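Local atomic coordinates of prolyl-ACP dehydrogenase (Oscillatoria sp., PDB entry 4IRN), a protein that oxidises a prolyl group carried on an acyl carrier protein, using FAD, in the biosynthesis of the cyanotoxin anatoxin-a. Residues Gly154-Gln166 and Tyr190-Ile204. Sequence-based numbering, arbitrary orientation.
Sequences GGWIASHAATEPQ and YKHYVTNGTIADLFI. With FAD (flavin-adenine dinucleotide), chain I.
Strand 158-161 pairs in parallel with the start of strand 202-208, the axes of the short segments 4.7 Å apart, through a ladder in which Ser-159 N donates to Leu-202 O, Ile-204 N to Ser-159 O and Ala-161 N to Ile-204 O. At its start Ile-157 O accepts from both Asp-201 N (2.7 Å) and Leu-202 N. Asp-201 answers with its carboxylate: OD2, by its anti lone pair, takes Ile-157 N at 3.1 Å, while CB lies over one face of the Trp-156 indole. Ser-159 OG, anti to its carbonyl carbon (chi1 -78°), reaches Thr-195 O at 2.7 Å, tying the strand to the 194-197 type II turn. Farther on, Lys-191, bent at chi2 (-78°), sends NZ to Ala-162 O and in a salt bridge to Glu-164 OE1 (2.9 Å); NZ also bonds to Phe-206 O, and OE1 to Thr-176 OG1. Pro-165 CD sits over the His-192 ring. Between these anchors mostly backbone groups hold the flavin: His-160 O accepts from FAD N3 (2.6 Å), Ala-162 N and Thr-163 N donate to O2 and Thr-195 N to O4, while hydroxyl Thr-195 OG1 donates to N5. In this acyl-CoA dehydrogenase middle domain, helix 118-138 packs on Ala-158 and His-160 and helix 141-153 on Trp-156 and Leu-202, while strand 218-224 continues the sheet antiparallel beyond 202-208.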
loop_
_atom_site.group_PDB
_atom_site.type_symbol
_atom_site.label_atom_id
_atom_site.label_comp_id
_atom_site.label_asym_id
_atom_site.label_seq_id
_atom_site.Cartn_x
_atom_site.Cartn_y
_atom_site.Cartn_z
ATOM N N GLY A 154 4.590 -41.758 20.896
ATOM C CA GLY A 154 5.888 -42.366 21.191
ATOM C C GLY A 154 7.081 -41.445 21.365
ATOM O O GLY A 154 8.180 -41.919 21.666
ATOM N N GLY A 155 6.887 -40.143 21.182
ATOM C CA GLY A 155 7.985 -39.193 21.323
ATOM C C GLY A 155 8.887 -39.147 20.102
ATOM O O GLY A 155 9.989 -38.589 20.157
ATOM N N TRP A 156 8.415 -39.743 18.993
ATOM C CA TRP A 156 9.096 -39.745 17.716
ATOM C C TRP A 156 8.790 -38.436 17.014
ATOM O O TRP A 156 7.642 -37.979 17.033
ATOM C CB TRP A 156 8.657 -40.943 16.866
ATOM C CG TRP A 156 9.539 -42.154 16.995
ATOM C CD1 TRP A 156 10.009 -42.716 18.147
ATOM C CD2 TRP A 156 10.005 -42.986 15.926
ATOM N NE1 TRP A 156 10.782 -43.816 17.857
ATOM C CE2 TRP A 156 10.795 -44.007 16.500
ATOM C CE3 TRP A 156 9.850 -42.955 14.528
ATOM C CZ2 TRP A 156 11.416 -44.997 15.729
ATOM C CZ3 TRP A 156 10.471 -43.934 13.762
ATOM C CH2 TRP A 156 11.234 -44.943 14.362
ATOM N N ILE A 157 9.830 -37.812 16.445
ATOM C CA ILE A 157 9.703 -36.560 15.720
ATOM C C ILE A 157 9.935 -36.824 14.241
ATOM O O ILE A 157 10.732 -37.691 13.878
ATOM C CB ILE A 157 10.636 -35.477 16.324
ATOM C CG1 ILE A 157 10.147 -35.089 17.723
ATOM C CG2 ILE A 157 10.738 -34.234 15.456
ATOM C CD1 ILE A 157 11.142 -35.236 18.794
ATOM N N ALA A 158 9.187 -36.125 13.389
ATOM C CA ALA A 158 9.313 -36.307 11.954
ATOM C C ALA A 158 9.741 -35.029 11.224
ATOM O O ALA A 158 9.463 -33.916 11.681
ATOM C CB ALA A 158 8.028 -36.872 11.370
ATOM N N SER A 159 10.458 -35.215 10.108
ATOM C CA SER A 159 10.959 -34.171 9.236
ATOM C C SER A 159 10.469 -34.420 7.823
ATOM O O SER A 159 10.276 -35.570 7.418
ATOM C CB SER A 159 12.483 -34.134 9.260
ATOM O OG SER A 159 12.953 -33.488 10.429
ATOM N N HIS A 160 10.244 -33.330 7.090
ATOM C CA HIS A 160 9.798 -33.338 5.709
ATOM C C HIS A 160 10.947 -32.726 4.905
ATOM O O HIS A 160 11.233 -31.538 5.059
ATOM C CB HIS A 160 8.486 -32.533 5.585
ATOM C CG HIS A 160 7.978 -32.341 4.186
ATOM N ND1 HIS A 160 8.353 -31.224 3.444
ATOM C CD2 HIS A 160 7.156 -33.102 3.440
ATOM C CE1 HIS A 160 7.734 -31.344 2.285
ATOM N NE2 HIS A 160 7.010 -32.456 2.233
ATOM N N ALA A 161 11.669 -33.560 4.125
ATOM C CA ALA A 161 12.802 -33.115 3.305
ATOM C C ALA A 161 12.479 -33.235 1.824
ATOM O O ALA A 161 12.508 -34.333 1.254
ATOM C CB ALA A 161 14.059 -33.894 3.650
ATOM N N ALA A 162 12.114 -32.082 1.218
ATOM C CA ALA A 162 11.737 -31.972 -0.189
ATOM C C ALA A 162 12.584 -30.969 -0.936
ATOM O O ALA A 162 13.067 -31.296 -2.012
ATOM C CB ALA A 162 10.272 -31.617 -0.314
ATOM N N THR A 163 12.783 -29.761 -0.371
ATOM C CA THR A 163 13.562 -28.675 -0.994
ATOM C C THR A 163 15.054 -29.017 -1.184
ATOM O O THR A 163 15.612 -29.762 -0.385
ATOM C CB THR A 163 13.351 -27.352 -0.231
ATOM O OG1 THR A 163 13.822 -26.266 -1.023
ATOM C CG2 THR A 163 14.072 -27.317 1.094
ATOM N N GLU A 164 15.681 -28.466 -2.235
ATOM C CA GLU A 164 17.096 -28.636 -2.618
ATOM C C GLU A 164 17.710 -27.293 -3.084
ATOM O O GLU A 164 16.954 -26.408 -3.479
ATOM C CB GLU A 164 17.207 -29.652 -3.764
ATOM C CG GLU A 164 16.659 -31.026 -3.448
ATOM C CD GLU A 164 16.857 -32.067 -4.528
ATOM O OE1 GLU A 164 16.262 -33.160 -4.395
ATOM O OE2 GLU A 164 17.607 -31.807 -5.497
ATOM N N PRO A 165 19.053 -27.124 -3.106
ATOM C CA PRO A 165 19.634 -25.843 -3.579
ATOM C C PRO A 165 19.217 -25.374 -4.975
ATOM O O PRO A 165 19.143 -24.165 -5.191
ATOM C CB PRO A 165 21.139 -26.071 -3.497
ATOM C CG PRO A 165 21.295 -27.530 -3.367
ATOM C CD PRO A 165 20.103 -28.039 -2.650
ATOM N N GLN A 166 18.900 -26.311 -5.893
ATOM C CA GLN A 166 18.480 -26.020 -7.275
ATOM C C GLN A 166 16.983 -26.267 -7.461
ATOM O O GLN A 166 16.473 -26.143 -8.575
ATOM C CB GLN A 166 19.279 -26.875 -8.293
ATOM C CG GLN A 166 20.779 -26.578 -8.337
ATOM C CD GLN A 166 21.597 -27.374 -7.332
ATOM O OE1 GLN A 166 21.087 -28.224 -6.580
ATOM N NE2 GLN A 166 22.899 -27.117 -7.292
ATOM N N TYR A 190 21.029 -34.091 -1.949
ATOM C CA TYR A 190 21.240 -33.084 -0.911
ATOM C C TYR A 190 19.977 -32.264 -0.733
ATOM O O TYR A 190 19.398 -31.791 -1.713
ATOM C CB TYR A 190 22.475 -32.220 -1.238
ATOM C CG TYR A 190 22.625 -30.911 -0.488
ATOM C CD1 TYR A 190 22.805 -30.886 0.895
ATOM C CD2 TYR A 190 22.712 -29.711 -1.169
ATOM C CE1 TYR A 190 22.999 -29.685 1.584
ATOM C CE2 TYR A 190 22.950 -28.513 -0.501
ATOM C CZ TYR A 190 23.092 -28.505 0.877
ATOM O OH TYR A 190 23.301 -27.314 1.526
ATOM N N LYS A 191 19.516 -32.166 0.517
ATOM C CA LYS A 191 18.318 -31.411 0.869
ATOM C C LYS A 191 18.697 -30.313 1.835
ATOM O O LYS A 191 19.197 -30.620 2.931
ATOM C CB LYS A 191 17.231 -32.299 1.512
ATOM C CG LYS A 191 16.734 -33.477 0.678
ATOM C CD LYS A 191 15.756 -33.076 -0.393
ATOM C CE LYS A 191 15.222 -34.251 -1.174
ATOM N NZ LYS A 191 14.351 -33.784 -2.290
ATOM N N HIS A 192 18.507 -29.052 1.428
ATOM C CA HIS A 192 18.752 -27.966 2.343
ATOM C C HIS A 192 17.441 -27.611 3.043
ATOM O O HIS A 192 16.385 -28.020 2.560
ATOM C CB HIS A 192 19.478 -26.782 1.672
ATOM C CG HIS A 192 18.730 -25.956 0.654
ATOM N ND1 HIS A 192 17.408 -26.214 0.337
ATOM C CD2 HIS A 192 19.140 -24.884 -0.056
ATOM C CE1 HIS A 192 17.065 -25.287 -0.550
ATOM N NE2 HIS A 192 18.075 -24.469 -0.825
ATOM N N TYR A 193 17.510 -26.969 4.215
ATOM C CA TYR A 193 16.346 -26.626 5.058
ATOM C C TYR A 193 15.470 -27.847 5.412
ATOM O O TYR A 193 14.523 -28.158 4.686
ATOM C CB TYR A 193 15.483 -25.470 4.491
ATOM C CG TYR A 193 16.274 -24.306 3.939
ATOM C CD1 TYR A 193 17.027 -23.491 4.777
ATOM C CD2 TYR A 193 16.255 -24.006 2.580
ATOM C CE1 TYR A 193 17.774 -22.427 4.269
ATOM C CE2 TYR A 193 16.983 -22.935 2.064
ATOM C CZ TYR A 193 17.736 -22.143 2.912
ATOM O OH TYR A 193 18.457 -21.090 2.402
ATOM N N VAL A 194 15.798 -28.547 6.508
ATOM C CA VAL A 194 15.028 -29.714 6.951
ATOM C C VAL A 194 14.598 -29.477 8.408
ATOM O O VAL A 194 15.337 -29.815 9.331
ATOM C CB VAL A 194 15.784 -31.068 6.738
ATOM C CG1 VAL A 194 14.907 -32.259 7.103
ATOM C CG2 VAL A 194 16.300 -31.212 5.308
ATOM N N THR A 195 13.406 -28.873 8.607
ATOM C CA THR A 195 12.865 -28.579 9.946
ATOM C C THR A 195 12.816 -29.862 10.780
ATOM O O THR A 195 12.345 -30.889 10.287
ATOM C CB THR A 195 11.507 -27.854 9.857
ATOM O OG1 THR A 195 11.649 -26.681 9.060
ATOM C CG2 THR A 195 10.954 -27.464 11.219
ATOM N N ASN A 196 13.364 -29.802 12.017
ATOM C CA ASN A 196 13.435 -30.900 12.998
ATOM C C ASN A 196 14.496 -31.979 12.700
ATOM O O ASN A 196 14.628 -32.926 13.478
ATOM C CB ASN A 196 12.044 -31.533 13.268
ATOM C CG ASN A 196 10.978 -30.563 13.727
ATOM O OD1 ASN A 196 11.238 -29.625 14.498
ATOM N ND2 ASN A 196 9.738 -30.791 13.291
ATOM N N GLY A 197 15.243 -31.814 11.604
ATOM C CA GLY A 197 16.270 -32.742 11.140
ATOM C C GLY A 197 17.216 -33.292 12.198
ATOM O O GLY A 197 17.418 -34.506 12.273
ATOM N N THR A 198 17.785 -32.405 13.032
ATOM C CA THR A 198 18.728 -32.764 14.095
ATOM C C THR A 198 18.109 -33.546 15.287
ATOM O O THR A 198 18.846 -34.098 16.105
ATOM C CB THR A 198 19.537 -31.533 14.553
ATOM O OG1 THR A 198 18.696 -30.384 14.580
ATOM C CG2 THR A 198 20.738 -31.269 13.666
ATOM N N ILE A 199 16.779 -33.580 15.390
ATOM C CA ILE A 199 16.054 -34.287 16.458
ATOM C C ILE A 199 15.009 -35.292 15.932
ATOM O O ILE A 199 14.352 -35.952 16.730
ATOM C CB ILE A 199 15.424 -33.303 17.472
ATOM C CG1 ILE A 199 14.443 -32.356 16.768
ATOM C CG2 ILE A 199 16.499 -32.526 18.214
ATOM C CD1 ILE A 199 13.487 -31.639 17.627
ATOM N N ALA A 200 14.859 -35.411 14.600
ATOM C CA ALA A 200 13.893 -36.318 13.961
ATOM C C ALA A 200 14.279 -37.778 14.054
ATOM O O ALA A 200 15.459 -38.116 13.988
ATOM C CB ALA A 200 13.680 -35.948 12.505
ATOM N N ASP A 201 13.264 -38.641 14.172
ATOM C CA ASP A 201 13.395 -40.091 14.244
ATOM C C ASP A 201 12.985 -40.724 12.916
ATOM O O ASP A 201 13.474 -41.805 12.580
ATOM C CB ASP A 201 12.573 -40.651 15.410
ATOM C CG ASP A 201 13.043 -40.157 16.764
ATOM O OD1 ASP A 201 14.121 -40.604 17.218
ATOM O OD2 ASP A 201 12.354 -39.288 17.355
ATOM N N LEU A 202 12.104 -40.039 12.157
ATOM C CA LEU A 202 11.635 -40.458 10.833
ATOM C C LEU A 202 11.703 -39.293 9.828
ATOM O O LEU A 202 11.305 -38.165 10.144
ATOM C CB LEU A 202 10.212 -41.058 10.911
ATOM C CG LEU A 202 9.646 -41.728 9.640
ATOM C CD1 LEU A 202 10.346 -43.075 9.339
ATOM C CD2 LEU A 202 8.150 -41.940 9.766
ATOM N N PHE A 203 12.220 -39.581 8.624
ATOM C CA PHE A 203 12.394 -38.600 7.567
ATOM C C PHE A 203 11.496 -38.894 6.374
ATOM O O PHE A 203 11.543 -39.995 5.829
ATOM C CB PHE A 203 13.870 -38.543 7.138
ATOM C CG PHE A 203 14.794 -37.948 8.177
ATOM C CD1 PHE A 203 15.350 -38.741 9.176
ATOM C CD2 PHE A 203 15.131 -36.596 8.142
ATOM C CE1 PHE A 203 16.206 -38.186 10.136
ATOM C CE2 PHE A 203 15.987 -36.043 9.105
ATOM C CZ PHE A 203 16.521 -36.843 10.092
ATOM N N ILE A 204 10.659 -37.920 5.988
ATOM C CA ILE A 204 9.783 -38.017 4.817
ATOM C C ILE A 204 10.564 -37.357 3.664
ATOM O O ILE A 204 10.698 -36.134 3.624
ATOM C CB ILE A 204 8.373 -37.390 5.065
ATOM C CG1 ILE A 204 7.672 -37.943 6.347
ATOM C CG2 ILE A 204 7.466 -37.467 3.833
ATOM C CD1 ILE A 204 7.427 -39.466 6.439
HETATM P PA FAD I . 13.867 -19.684 -4.547
HETATM O O1A FAD I . 12.883 -20.767 -4.752
HETATM O O2A FAD I . 15.343 -19.856 -4.872
HETATM O O5B FAD I . 13.456 -18.425 -5.406
HETATM C C5B FAD I . 14.191 -17.196 -5.279
HETATM C C4B FAD I . 13.210 -16.056 -5.332
HETATM O O4B FAD I . 12.653 -15.968 -6.653
HETATM C C3B FAD I . 12.051 -16.146 -4.337
HETATM O O3B FAD I . 12.093 -15.027 -3.465
HETATM C C2B FAD I . 10.771 -16.191 -5.187
HETATM O O2B FAD I . 9.897 -15.141 -4.802
HETATM C C1B FAD I . 11.238 -15.918 -6.618
HETATM N N9A FAD I . 10.708 -16.852 -7.611
HETATM C C8A FAD I . 11.153 -18.122 -7.866
HETATM N N7A FAD I . 10.455 -18.760 -8.775
HETATM C C5A FAD I . 9.481 -17.850 -9.146
HETATM C C6A FAD I . 8.409 -17.918 -10.070
HETATM N N6A FAD I . 8.141 -18.989 -10.821
HETATM N N1A FAD I . 7.610 -16.836 -10.186
HETATM C C2A FAD I . 7.876 -15.759 -9.442
HETATM N N3A FAD I . 8.860 -15.577 -8.556
HETATM C C4A FAD I . 9.628 -16.662 -8.442
HETATM N N1 FAD I . 11.676 -27.204 2.817
HETATM C C2 FAD I . 11.486 -28.553 3.012
HETATM O O2 FAD I . 11.439 -29.327 2.055
HETATM N N3 FAD I . 11.370 -29.068 4.301
HETATM C C4 FAD I . 11.431 -28.335 5.462
HETATM O O4 FAD I . 11.318 -28.899 6.550
HETATM C C4X FAD I . 11.641 -26.900 5.261
HETATM N N5 FAD I . 11.745 -26.134 6.324
HETATM C C5X FAD I . 12.011 -24.779 6.121
HETATM C C6 FAD I . 12.122 -23.952 7.243
HETATM C C7 FAD I . 12.366 -22.589 7.115
HETATM C C7M FAD I . 12.386 -21.717 8.344
HETATM C C8 FAD I . 12.528 -22.035 5.827
HETATM C C8M FAD I . 12.787 -20.564 5.628
HETATM C C9 FAD I . 12.436 -22.857 4.711
HETATM C C9A FAD I . 12.173 -24.219 4.826
HETATM N N10 FAD I . 12.054 -25.084 3.702
HETATM C C10 FAD I . 11.771 -26.414 3.883
HETATM C "C1'" FAD I . 12.325 -24.546 2.350
HETATM C "C2'" FAD I . 11.267 -23.515 1.979
HETATM O "O2'" FAD I . 10.047 -24.135 1.582
HETATM C "C3'" FAD I . 11.800 -22.563 0.909
HETATM O "O3'" FAD I . 11.921 -21.255 1.464
HETATM C "C4'" FAD I . 10.954 -22.500 -0.364
HETATM O "O4'" FAD I . 10.871 -23.798 -0.957
HETATM C "C5'" FAD I . 11.432 -21.448 -1.348
HETATM O "O5'" FAD I . 12.717 -21.805 -1.883
HETATM P P FAD I . 13.911 -20.728 -1.884
HETATM O O1P FAD I . 13.923 -19.920 -0.641
HETATM O O2P FAD I . 15.019 -21.701 -2.208
HETATM O O3P FAD I . 13.832 -19.528 -2.940
HETATM O O HOH W 1 9.724 -30.648 8.454
#